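PDB 4BQN: capsular polysaccharide biosynthesis protein from Burkholderia pseudomallei, which binds coenzyme A and is probably an acetyltransferase that acts in the biosynthesis of the capsular polysaccharide. Local coordinates for residues S13-A18 and V95-W100; N200-A205 and D232-T237. The protein carries 1 engineered substitution. One frame throughout, in Å; residues are numbered along the deposited sequence.

Overall arrangement
From the N terminus, strand 6-11 runs into 13-18, which leads into and begins helix 15-24. Contact 1 closes the loop from there to 95-100, just past strand 91-94 at one edge of the parallel four-stranded sheet. Contact 2 opens only afterwards. It joins 200-205, at the start of helix 204-217, to the turn at 232-237. The two loops follow in series and neither nest nor cross. In space they are neighbours, with centres about 10 Å apart. Gln15 of contact 1 probably hydrogen-bonds to the backbone of Asn200, and Cys14 packs on His201. Both contacts border coenzyme A, so distant parts of the chain meet at its sulfur end.

Contact 1: S13-A18 and V95-W100; sequences SCQAPA and VQYMHW. With COA (coenzyme A), chain C.
Two hydrogen bonds grip Gln15 OE1: one from Met98 N, 3.0 Å away, and one from Gln66 NE2. The Met98 bond is nearly straight (167°) and falls on a lone pair of OE1. On the same amide, Gln15 NE2 gives a hydrogen bond to Met98 O at 2.8 Å, and another goes to the backbone oxygen of Asn200. Gln15 thus bonds to both the N-H and the C=O of Met98 through one amide. Its chain is extended beyond CG, and these bonds fix which end of the amide is which. The Tyr97 ring crosses beside it, its plane only 12° from the amide plane. Ser13 OG meets the edge of the Tyr97 ring, 3.4 Å from Tyr97 CE1. The same OG caps the helix start by accepting from Gln15 N and is hydrogen-bonded to Gln66 OE1. Coenzyme A is held covalently: Cys14 SG lies 2.0 Å from its S1P, a mixed disulfide. Tyr97 OH accepts from N8P of the pantetheine arm, 3.1 Å away, while the adenine covers one face of the His99 ring. This buried contact joins the N-terminal end of helix 15-24 to the loop after strand 91-94, with Met98 packed on helix 204-217 and strand 201-202.

Contact 2: N200-A205 and D232-T237; sequences NHPTAA and DPLDVT. With COA (coenzyme A), chain C.
His201 and Leu234 cross at about a right angle, their CB atoms 3.9 Å apart. Leu234 continues past this crossing and runs side by side with Pro202, pointing the same way. Its CD1 rests 3.8 Å from Pro202 CD. Val236 meets the imidazole obliquely, with CG1 3.9 Å from His201 CE1. Water 1 lies in the ring plane, 2.7 Å from His201 ND1. It also donates to Leu234 O and accepts from Thr237 N, and so helps to hold the ring's rotation. The CD2 side of the ring lies toward coenzyme A, with His201 CD2 4.0 Å from C2P, and the ring packs on Cys14. Water 2 links Pro202 O, Asp232 OD1 and Leu234 N. Asp232 OD1 also takes a weak, bent bond from Ala204 N, 2.9 Å away, in the first turn of the helix. Thr203 is the N-cap; the helix dipole would probably favour the Asp232 carboxylate near this N-terminal end. Asp232 OD2 is held by Tyr197. Asp232 to Asp235 form a type I beta turn. This turn lies against the weak strand 201-202 and the start of helix 204-217, while Pro233 and Leu234 also touch helix 15-24.

Contact 1: S13-A18 and V95-W100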
loop_
_atom_site.group_PDB
_atom_site.type_symbol
_atom_site.label_atom_id
_atom_site.label_comp_id
_atom_site.label_asym_id
_atom_site.label_seq_id
_atom_site.Cartn_x
_atom_site.Cartn_y
_atom_site.Cartn_z
ATOM N N SER A 13 0.056 -9.376 -0.280
ATOM C CA SER A 13 0.988 -8.497 0.410
ATOM C C SER A 13 0.677 -8.467 1.909
ATOM O O SER A 13 -0.169 -9.238 2.402
ATOM C CB SER A 13 0.828 -7.084 -0.154
ATOM O OG SER A 13 -0.405 -6.513 0.280
ATOM N N CYS A 14 1.313 -7.545 2.631
ATOM C CA CYS A 14 0.960 -7.317 4.030
ATOM C C CYS A 14 -0.538 -6.998 4.229
ATOM O O CYS A 14 -1.064 -7.125 5.328
ATOM C CB CYS A 14 1.847 -6.215 4.628
ATOM S SG CYS A 14 1.415 -4.553 4.217
ATOM N N GLN A 15 -1.223 -6.586 3.160
ATOM C CA GLN A 15 -2.651 -6.292 3.230
ATOM C C GLN A 15 -3.486 -7.547 3.405
ATOM O O GLN A 15 -4.622 -7.453 3.896
ATOM C CB GLN A 15 -3.096 -5.547 1.966
ATOM C CG GLN A 15 -2.401 -4.190 1.840
ATOM C CD GLN A 15 -2.530 -3.559 0.468
ATOM O OE1 GLN A 15 -3.313 -4.007 -0.390
ATOM N NE2 GLN A 15 -1.768 -2.487 0.254
ATOM N N ALA A 16 -2.934 -8.708 3.022
ATOM C CA ALA A 16 -3.681 -9.957 3.093
ATOM C C ALA A 16 -3.978 -10.401 4.538
ATOM O O ALA A 16 -5.144 -10.610 4.868
ATOM C CB ALA A 16 -3.034 -11.032 2.229
ATOM N N PRO A 17 -2.961 -10.493 5.423
ATOM C CA PRO A 17 -3.284 -10.815 6.812
ATOM C C PRO A 17 -4.204 -9.753 7.440
ATOM O O PRO A 17 -5.070 -10.090 8.254
ATOM C CB PRO A 17 -1.897 -10.868 7.478
ATOM C CG PRO A 17 -0.988 -11.301 6.352
ATOM C CD PRO A 17 -1.505 -10.536 5.173
ATOM N N ALA A 18 -4.027 -8.488 7.049
ATOM C CA ALA A 18 -4.871 -7.406 7.572
ATOM C C ALA A 18 -6.321 -7.598 7.149
ATOM O O ALA A 18 -7.235 -7.431 7.969
ATOM C CB ALA A 18 -4.362 -6.048 7.112
ATOM N N VAL A 95 -8.275 -9.830 -5.094
ATOM C CA VAL A 95 -8.493 -8.585 -4.379
ATOM C C VAL A 95 -7.418 -7.590 -4.786
ATOM O O VAL A 95 -6.220 -7.923 -4.809
ATOM C CB VAL A 95 -8.401 -8.815 -2.853
ATOM C CG1 VAL A 95 -8.635 -7.511 -2.094
ATOM C CG2 VAL A 95 -9.403 -9.872 -2.428
ATOM N N GLN A 96 -7.858 -6.372 -5.074
ATOM C CA GLN A 96 -6.993 -5.282 -5.443
ATOM C C GLN A 96 -5.823 -5.117 -4.464
ATOM O O GLN A 96 -6.011 -5.196 -3.242
ATOM C CB GLN A 96 -7.823 -4.001 -5.446
ATOM C CG GLN A 96 -7.059 -2.723 -5.756
ATOM C CD GLN A 96 -8.026 -1.583 -5.971
ATOM O OE1 GLN A 96 -8.864 -1.310 -5.114
ATOM N NE2 GLN A 96 -7.937 -0.925 -7.138
ATOM N N TYR A 97 -4.631 -4.877 -5.015
ATOM C CA TYR A 97 -3.485 -4.443 -4.238
ATOM C C TYR A 97 -3.610 -2.923 -4.108
ATOM O O TYR A 97 -3.544 -2.183 -5.108
ATOM C CB TYR A 97 -2.173 -4.843 -4.903
ATOM C CG TYR A 97 -0.981 -4.325 -4.148
ATOM C CD1 TYR A 97 -0.691 -4.783 -2.857
ATOM C CD2 TYR A 97 -0.160 -3.349 -4.703
ATOM C CE1 TYR A 97 0.401 -4.303 -2.156
ATOM C CE2 TYR A 97 0.939 -2.858 -4.008
ATOM C CZ TYR A 97 1.210 -3.336 -2.734
ATOM O OH TYR A 97 2.291 -2.883 -2.031
ATOM N N MET A 98 -3.835 -2.448 -2.892
ATOM C CA MET A 98 -4.168 -1.051 -2.684
ATOM C C MET A 98 -2.888 -0.224 -2.519
ATOM O O MET A 98 -2.181 -0.351 -1.522
ATOM C CB MET A 98 -5.076 -0.918 -1.460
ATOM C CG MET A 98 -6.399 -1.621 -1.641
ATOM S SD MET A 98 -7.354 -1.801 -0.124
ATOM C CE MET A 98 -6.588 -3.273 0.570
ATOM N N HIS A 99 -2.619 0.646 -3.484
ATOM C CA HIS A 99 -1.442 1.502 -3.493
ATOM C C HIS A 99 -1.918 2.868 -3.967
ATOM O O HIS A 99 -2.662 2.967 -4.953
ATOM C CB HIS A 99 -0.371 0.888 -4.395
ATOM C CG HIS A 99 0.869 1.707 -4.553
ATOM N ND1 HIS A 99 2.108 1.276 -4.124
ATOM C CD2 HIS A 99 1.072 2.910 -5.146
ATOM C CE1 HIS A 99 3.017 2.178 -4.446
ATOM N NE2 HIS A 99 2.414 3.183 -5.062
ATOM N N TRP A 100 -1.526 3.912 -3.250
ATOM C CA TRP A 100 -2.021 5.255 -3.535
ATOM C C TRP A 100 -1.024 6.262 -3.005
ATOM O O TRP A 100 -0.827 6.348 -1.790
ATOM C CB TRP A 100 -3.373 5.449 -2.844
ATOM C CG TRP A 100 -4.041 6.744 -3.129
ATOM C CD1 TRP A 100 -4.016 7.886 -2.364
ATOM C CD2 TRP A 100 -4.909 7.020 -4.239
ATOM N NE1 TRP A 100 -4.800 8.862 -2.949
ATOM C CE2 TRP A 100 -5.349 8.360 -4.104
ATOM C CE3 TRP A 100 -5.348 6.271 -5.345
ATOM C CZ2 TRP A 100 -6.221 8.954 -5.016
ATOM C CZ3 TRP A 100 -6.217 6.861 -6.251
ATOM C CH2 TRP A 100 -6.632 8.196 -6.089
HETATM N N1A COA C . 0.977 2.694 -8.400
HETATM C C2A COA C . 2.330 2.765 -8.475
HETATM N N3A COA C . 3.128 1.734 -8.150
HETATM C C4A COA C . 2.576 0.560 -7.768
HETATM C C5A COA C . 1.128 0.413 -7.678
HETATM C C6A COA C . 0.322 1.576 -8.025
HETATM N N6A COA C . -1.023 1.511 -7.954
HETATM N N7A COA C . 0.853 -0.847 -7.268
HETATM C C8A COA C . 2.048 -1.470 -7.119
HETATM N N9A COA C . 3.065 -0.621 -7.392
HETATM C C1B COA C . 4.506 -0.901 -7.403
HETATM C C2B COA C . 4.990 -1.894 -6.362
HETATM O O2B COA C . 5.275 -1.227 -5.131
HETATM C C3B COA C . 6.229 -2.426 -7.064
HETATM O O3B COA C . 7.250 -1.420 -6.932
HETATM P P3B COA C . 8.792 -1.703 -7.290
HETATM O O7A COA C . 9.488 -0.446 -6.831
HETATM O O8A COA C . 9.150 -2.915 -6.472
HETATM O O9A COA C . 8.849 -1.936 -8.781
HETATM C C4B COA C . 5.797 -2.486 -8.529
HETATM O O4B COA C . 4.738 -1.537 -8.663
HETATM C C5B COA C . 5.323 -3.865 -8.988
HETATM O O5B COA C . 4.274 -4.263 -8.113
HETATM P P1A COA C . 2.920 -4.895 -8.649
HETATM O O1A COA C . 2.023 -5.028 -7.454
HETATM O O2A COA C . 2.398 -4.125 -9.825
HETATM O O3A COA C . 3.292 -6.342 -9.220
HETATM P P2A COA C . 3.977 -7.670 -8.618
HETATM O O4A COA C . 5.286 -7.862 -9.342
HETATM O O5A COA C . 2.937 -8.748 -8.750
HETATM O O6A COA C . 4.292 -7.380 -7.085
HETATM C CBP COA C . 4.045 -6.992 -4.731
HETATM C CCP COA C . 3.364 -7.523 -5.991
HETATM C CDP COA C . 3.107 -7.110 -3.535
HETATM C CEP COA C . 5.246 -7.875 -4.439
HETATM C CAP COA C . 4.455 -5.519 -4.998
HETATM O OAP COA C . 3.290 -4.695 -5.065
HETATM C C9P COA C . 5.439 -4.871 -4.037
HETATM O O9P COA C . 6.644 -5.031 -4.184
HETATM N N8P COA C . 4.957 -4.077 -3.074
HETATM C C7P COA C . 5.827 -3.361 -2.150
HETATM C C6P COA C . 6.457 -4.218 -1.066
HETATM C C5P COA C . 5.352 -4.812 -0.233
HETATM O O5P COA C . 4.862 -5.896 -0.511
HETATM N N4P COA C . 4.967 -4.079 0.795
HETATM C C3P COA C . 3.920 -4.511 1.677
HETATM C C2P COA C . 2.825 -3.471 1.712
HETATM S S1P COA C . 1.363 -4.250 2.274
#

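Contact 2: N200-A205 and D232-T237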
loop_
_atom_site.group_PDB
_atom_site.type_symbol
_atom_site.label_atom_id
_atom_site.label_comp_id
_atom_site.label_asym_id
_atom_site.label_seq_id
_atom_site.Cartn_x
_atom_site.Cartn_y
_atom_site.Cartn_z
ATOM N N ASN A 200 1.128 2.112 0.621
ATOM C CA ASN A 200 0.601 0.738 0.536
ATOM C C ASN A 200 0.092 0.190 1.872
ATOM O O ASN A 200 -0.107 -1.019 2.030
ATOM C CB ASN A 200 1.626 -0.186 -0.145
ATOM C CG ASN A 200 2.972 -0.142 0.549
ATOM O OD1 ASN A 200 3.026 0.122 1.744
ATOM N ND2 ASN A 200 4.052 -0.352 -0.199
ATOM N N HIS A 201 -0.186 1.096 2.809
ATOM C CA HIS A 201 -0.815 0.720 4.074
ATOM C C HIS A 201 -2.140 1.450 4.272
ATOM O O HIS A 201 -2.178 2.548 4.828
ATOM C CB HIS A 201 0.098 1.015 5.270
ATOM C CG HIS A 201 1.265 0.085 5.403
ATOM N ND1 HIS A 201 2.197 0.237 6.405
ATOM C CD2 HIS A 201 1.673 -0.981 4.667
ATOM C CE1 HIS A 201 3.111 -0.711 6.303
ATOM N NE2 HIS A 201 2.815 -1.469 5.262
ATOM N N PRO A 202 -3.239 0.843 3.809
ATOM C CA PRO A 202 -4.587 1.372 4.072
ATOM C C PRO A 202 -4.855 1.588 5.552
ATOM O O PRO A 202 -4.404 0.799 6.396
ATOM C CB PRO A 202 -5.499 0.266 3.521
ATOM C CG PRO A 202 -4.684 -0.334 2.420
ATOM C CD PRO A 202 -3.263 -0.322 2.907
ATOM N N THR A 203 -5.601 2.640 5.855
ATOM C CA THR A 203 -6.107 2.863 7.197
ATOM C C THR A 203 -7.308 1.945 7.447
ATOM O O THR A 203 -7.853 1.321 6.531
ATOM C CB THR A 203 -6.585 4.308 7.385
ATOM O OG1 THR A 203 -7.689 4.543 6.500
ATOM C CG2 THR A 203 -5.457 5.326 7.094
ATOM N N ALA A 204 -7.753 1.898 8.699
ATOM C CA ALA A 204 -8.935 1.126 9.077
ATOM C C ALA A 204 -10.135 1.336 8.166
ATOM O O ALA A 204 -10.807 0.370 7.792
ATOM C CB ALA A 204 -9.339 1.444 10.504
ATOM N N ALA A 205 -10.430 2.594 7.848
ATOM C CA ALA A 205 -11.623 2.895 7.045
ATOM C C ALA A 205 -11.535 2.194 5.690
ATOM O O ALA A 205 -12.516 1.621 5.198
ATOM C CB ALA A 205 -11.760 4.397 6.858
ATOM N N ASP A 232 -7.117 -1.567 13.332
ATOM C CA ASP A 232 -6.397 -0.682 12.409
ATOM C C ASP A 232 -5.065 -1.386 12.133
ATOM O O ASP A 232 -4.009 -0.995 12.672
ATOM C CB ASP A 232 -6.217 0.693 13.057
ATOM C CG ASP A 232 -5.858 1.784 12.072
ATOM O OD1 ASP A 232 -5.819 1.549 10.849
ATOM O OD2 ASP A 232 -5.611 2.911 12.540
ATOM N N PRO A 233 -5.115 -2.462 11.319
ATOM C CA PRO A 233 -3.992 -3.411 11.330
ATOM C C PRO A 233 -2.694 -2.922 10.702
ATOM O O PRO A 233 -1.648 -3.482 11.005
ATOM C CB PRO A 233 -4.519 -4.623 10.541
ATOM C CG PRO A 233 -5.980 -4.450 10.441
ATOM C CD PRO A 233 -6.279 -2.985 10.575
ATOM N N LEU A 234 -2.754 -1.889 9.863
ATOM C CA LEU A 234 -1.565 -1.412 9.153
ATOM C C LEU A 234 -1.169 -0.009 9.603
ATOM O O LEU A 234 -0.831 0.843 8.785
ATOM C CB LEU A 234 -1.793 -1.478 7.641
ATOM C CG LEU A 234 -2.042 -2.896 7.127
ATOM C CD1 LEU A 234 -2.404 -2.844 5.661
ATOM C CD2 LEU A 234 -0.834 -3.796 7.320
ATOM N N ASP A 235 -1.196 0.213 10.913
ATOM C CA ASP A 235 -0.949 1.540 11.478
ATOM C C ASP A 235 0.474 1.748 12.012
ATOM O O ASP A 235 0.737 2.755 12.674
ATOM C CB ASP A 235 -1.961 1.841 12.593
ATOM C CG ASP A 235 -1.737 0.999 13.832
ATOM O OD1 ASP A 235 -1.194 -0.118 13.728
ATOM O OD2 ASP A 235 -2.124 1.455 14.926
ATOM N N VAL A 236 1.385 0.820 11.717
ATOM C CA VAL A 236 2.762 0.895 12.219
ATOM C C VAL A 236 3.452 2.232 11.887
ATOM O O VAL A 236 4.103 2.844 12.757
ATOM C CB VAL A 236 3.626 -0.306 11.715
ATOM C CG1 VAL A 236 3.609 -0.472 10.196
ATOM C CG2 VAL A 236 5.066 -0.196 12.210
ATOM N N THR A 237 3.285 2.686 10.650
ATOM C CA THR A 237 4.007 3.835 10.134
ATOM C C THR A 237 3.036 4.818 9.502
ATOM O O THR A 237 2.139 4.433 8.741
ATOM C CB THR A 237 5.101 3.369 9.164
ATOM O OG1 THR A 237 6.111 2.709 9.939
ATOM C CG2 THR A 237 5.722 4.510 8.375
HETATM N N1A COA C . 0.977 2.694 -8.400
HETATM C C2A COA C . 2.330 2.765 -8.475
HETATM N N3A COA C . 3.128 1.734 -8.150
HETATM C C4A COA C . 2.576 0.560 -7.768
HETATM C C5A COA C . 1.128 0.413 -7.678
HETATM C C6A COA C . 0.322 1.576 -8.025
HETATM N N6A COA C . -1.023 1.511 -7.954
HETATM N N7A COA C . 0.853 -0.847 -7.268
HETATM C C8A COA C . 2.048 -1.470 -7.119
HETATM N N9A COA C . 3.065 -0.621 -7.392
HETATM C C1B COA C . 4.506 -0.901 -7.403
HETATM C C2B COA C . 4.990 -1.894 -6.362
HETATM O O2B COA C . 5.275 -1.227 -5.131
HETATM C C3B COA C . 6.229 -2.426 -7.064
HETATM O O3B COA C . 7.250 -1.420 -6.932
HETATM P P3B COA C . 8.792 -1.703 -7.290
HETATM O O7A COA C . 9.488 -0.446 -6.831
HETATM O O8A COA C . 9.150 -2.915 -6.472
HETATM O O9A COA C . 8.849 -1.936 -8.781
HETATM C C4B COA C . 5.797 -2.486 -8.529
HETATM O O4B COA C . 4.738 -1.537 -8.663
HETATM C C5B COA C . 5.323 -3.865 -8.988
HETATM O O5B COA C . 4.274 -4.263 -8.113
HETATM P P1A COA C . 2.920 -4.895 -8.649
HETATM O O1A COA C . 2.023 -5.028 -7.454
HETATM O O2A COA C . 2.398 -4.125 -9.825
HETATM O O3A COA C . 3.292 -6.342 -9.220
HETATM P P2A COA C . 3.977 -7.670 -8.618
HETATM O O4A COA C . 5.286 -7.862 -9.342
HETATM O O5A COA C . 2.937 -8.748 -8.750
HETATM O O6A COA C . 4.292 -7.380 -7.085
HETATM C CBP COA C . 4.045 -6.992 -4.731
HETATM C CCP COA C . 3.364 -7.523 -5.991
HETATM C CDP COA C . 3.107 -7.110 -3.535
HETATM C CEP COA C . 5.246 -7.875 -4.439
HETATM C CAP COA C . 4.455 -5.519 -4.998
HETATM O OAP COA C . 3.290 -4.695 -5.065
HETATM C C9P COA C . 5.439 -4.871 -4.037
HETATM O O9P COA C . 6.644 -5.031 -4.184
HETATM N N8P COA C . 4.957 -4.077 -3.074
HETATM C C7P COA C . 5.827 -3.361 -2.150
HETATM C C6P COA C . 6.457 -4.218 -1.066
HETATM C C5P COA C . 5.352 -4.812 -0.233
HETATM O O5P COA C . 4.862 -5.896 -0.511
HETATM N N4P COA C . 4.967 -4.079 0.795
HETATM C C3P COA C . 3.920 -4.511 1.677
HETATM C C2P COA C . 2.825 -3.471 1.712
HETATM S S1P COA C . 1.363 -4.250 2.274
HETATM O O HOH W 1 1.620 1.895 8.404
HETATM O O HOH W 2 -5.004 -0.340 8.907
#